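PDB 4YO7: sugar ABC transporter (Sugar-binding protein) from Bacillus halodurans, which binds myo-inositol between its two lobes and probably delivers it, as the solute-binding component, to a sugar ABC transporter. Local coordinates for residues A[133-138]-A[143-148]. Sequence-based numbering, arbitrary orientation.
With INS (1,2,3,4,5,6-hexahydroxy-cyclohexane), chain F.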
loop_
_atom_site.group_PDB
_atom_site.type_symbol
_atom_site.label_atom_id
_atom_site.label_comp_id
_atom_site.label_asym_id
_atom_site.label_seq_id
_atom_site.Cartn_x
_atom_site.Cartn_y
_atom_site.Cartn_z
ATOM N N ASN A 133 -6.065 -4.555 -0.720
ATOM C CA ASN A 133 -4.995 -3.569 -0.752
ATOM C C ASN A 133 -4.111 -3.515 -2.000
ATOM O O ASN A 133 -3.745 -2.432 -2.416
ATOM C CB ASN A 133 -4.129 -3.747 0.499
ATOM C CG ASN A 133 -2.832 -2.975 0.431
ATOM O OD1 ASN A 133 -1.815 -3.524 0.020
ATOM N ND2 ASN A 133 -2.849 -1.721 0.856
ATOM N N ARG A 134 -3.769 -4.653 -2.593
ATOM C CA ARG A 134 -3.024 -4.669 -3.858
ATOM C C ARG A 134 -3.892 -5.181 -4.995
ATOM O O ARG A 134 -4.384 -6.299 -4.955
ATOM C CB ARG A 134 -1.770 -5.528 -3.744
ATOM C CG ARG A 134 -0.802 -5.071 -2.711
ATOM C CD ARG A 134 0.314 -6.063 -2.599
ATOM N NE ARG A 134 1.378 -5.664 -1.687
ATOM C CZ ARG A 134 2.507 -6.356 -1.529
ATOM N NH1 ARG A 134 2.708 -7.493 -2.202
ATOM N NH2 ARG A 134 3.440 -5.911 -0.713
ATOM N N THR A 135 -4.018 -4.376 -6.034
ATOM C CA THR A 135 -4.787 -4.751 -7.201
ATOM C C THR A 135 -3.834 -5.235 -8.300
ATOM O O THR A 135 -2.610 -5.260 -8.140
ATOM C CB THR A 135 -5.679 -3.568 -7.678
ATOM O OG1 THR A 135 -6.645 -4.045 -8.623
ATOM C CG2 THR A 135 -4.881 -2.410 -8.290
ATOM N N PHE A 136 -4.417 -5.625 -9.417
ATOM C CA PHE A 136 -3.687 -6.209 -10.525
ATOM C C PHE A 136 -4.605 -6.220 -11.716
ATOM O O PHE A 136 -5.831 -6.151 -11.554
ATOM C CB PHE A 136 -3.244 -7.624 -10.204
ATOM C CG PHE A 136 -4.366 -8.518 -9.775
ATOM C CD1 PHE A 136 -4.806 -8.518 -8.471
ATOM C CD2 PHE A 136 -4.962 -9.388 -10.673
ATOM C CE1 PHE A 136 -5.822 -9.356 -8.083
ATOM C CE2 PHE A 136 -6.000 -10.217 -10.267
ATOM C CZ PHE A 136 -6.412 -10.198 -8.982
ATOM N N ASP A 137 -4.021 -6.296 -12.916
ATOM C CA ASP A 137 -4.809 -6.462 -14.123
ATOM C C ASP A 137 -5.503 -7.807 -14.082
ATOM O O ASP A 137 -4.847 -8.857 -14.040
ATOM C CB ASP A 137 -3.932 -6.349 -15.374
ATOM C CG ASP A 137 -3.431 -4.946 -15.630
ATOM O OD1 ASP A 137 -3.834 -3.983 -14.948
ATOM O OD2 ASP A 137 -2.621 -4.803 -16.565
ATOM N N GLY A 138 -6.831 -7.772 -14.002
ATOM C CA GLY A 138 -7.611 -8.981 -13.847
ATOM C C GLY A 138 -8.435 -9.010 -12.582
ATOM O O GLY A 138 -9.177 -9.946 -12.370
ATOM N N THR A 143 -14.095 -11.668 -6.428
ATOM C CA THR A 143 -15.455 -11.421 -5.933
ATOM C C THR A 143 -15.625 -9.970 -5.489
ATOM O O THR A 143 -16.675 -9.379 -5.673
ATOM C CB THR A 143 -15.792 -12.344 -4.779
ATOM O OG1 THR A 143 -15.437 -13.666 -5.163
ATOM C CG2 THR A 143 -17.278 -12.290 -4.434
ATOM N N ALA A 144 -14.571 -9.406 -4.917
ATOM C CA ALA A 144 -14.560 -7.987 -4.560
ATOM C C ALA A 144 -13.141 -7.532 -4.312
ATOM O O ALA A 144 -12.279 -8.347 -4.016
ATOM C CB ALA A 144 -15.432 -7.723 -3.309
ATOM N N PHE A 145 -12.939 -6.221 -4.443
ATOM C CA PHE A 145 -11.675 -5.555 -4.108
ATOM C C PHE A 145 -11.928 -4.554 -2.994
ATOM O O PHE A 145 -12.892 -3.777 -3.065
ATOM C CB PHE A 145 -11.067 -4.817 -5.317
ATOM C CG PHE A 145 -9.804 -4.078 -4.985
ATOM C CD1 PHE A 145 -8.628 -4.777 -4.770
ATOM C CD2 PHE A 145 -9.793 -2.697 -4.844
ATOM C CE1 PHE A 145 -7.469 -4.118 -4.428
ATOM C CE2 PHE A 145 -8.602 -2.023 -4.529
ATOM C CZ PHE A 145 -7.448 -2.735 -4.318
ATOM N N VAL A 146 -11.068 -4.595 -1.984
ATOM C CA VAL A 146 -11.079 -3.644 -0.870
ATOM C C VAL A 146 -9.715 -2.980 -0.803
ATOM O O VAL A 146 -8.716 -3.640 -0.555
ATOM C CB VAL A 146 -11.397 -4.330 0.477
ATOM C CG1 VAL A 146 -11.372 -3.318 1.590
ATOM C CG2 VAL A 146 -12.763 -4.998 0.406
ATOM N N GLY A 147 -9.675 -1.683 -1.062
ATOM C CA GLY A 147 -8.410 -0.973 -1.097
ATOM C C GLY A 147 -8.593 0.450 -1.547
ATOM O O GLY A 147 -9.667 1.000 -1.430
ATOM N N SER A 148 -7.518 1.041 -2.063
ATOM C CA SER A 148 -7.517 2.436 -2.443
ATOM C C SER A 148 -6.879 2.587 -3.808
ATOM O O SER A 148 -6.059 1.773 -4.218
ATOM C CB SER A 148 -6.768 3.251 -1.402
ATOM O OG SER A 148 -7.408 3.140 -0.144
HETATM C C1 INS F . 2.805 -2.317 0.450
HETATM C C2 INS F . 3.448 -1.417 1.500
HETATM C C3 INS F . 3.262 0.041 1.080
HETATM C C4 INS F . 1.777 0.396 0.940
HETATM C C5 INS F . 1.125 -0.552 -0.088
HETATM C C6 INS F . 1.324 -2.001 0.336
HETATM O O1 INS F . 2.940 -3.715 0.826
HETATM O O2 INS F . 2.781 -1.649 2.739
HETATM O O3 INS F . 3.897 0.854 2.111
HETATM O O4 INS F . 1.643 1.734 0.440
HETATM O O5 INS F . -0.287 -0.282 -0.116
HETATM O O6 INS F . 0.745 -2.864 -0.719
HETATM O O HOH W 1 -4.808 -0.013 -1.658
HETATM O O HOH W 2 -4.869 -0.645 -5.112
#
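Asn133 and Phe145 meet where the loop leaving strand 129-132 runs over the neighbouring parallel strand 144-147, in one of the two alpha/beta lobes of a periplasmic-binding-protein fold. In the backbone bond joining 133-138 to 143-148, Asn133 N donates to Val146 O at 2.8 Å. Beyond it the loop lifts away from the sheet, and the Phe145 ring fills the widening gap. With CG anti to the backbone N (chi1 178°), this ring points toward the loop. Its edge faces Arg134 C, with CE1 3.8 Å from that carbon, while Thr135 lies over one face, its CB 3.8 Å from Phe145 CE1 and its OG1 offset toward the rim. Water extends the link toward Ser148: one molecule donates to Asn133 O at 2.7 Å and accepts from Ser148 N.

Asn133 and Arg134, two of the residues lining the inositol pocket, leave the loop on the side away from the strand and grip bound myo-inositol. The Asn133 amide spans two adjacent hydroxyls, OD1 accepting from INS O6 and ND2 donating to INS O5; Gln287 OE1 also takes a bond from ND2, helping to fix the amide's rotation. Arg134 is extended from CG to NE, its NH1 tied back to Pro109 O. Its NE donates to INS O6 at 3.0 Å, and NH2, with INS O1 in the guanidinium plane, donates to that oxygen at 2.7 Å and 171°.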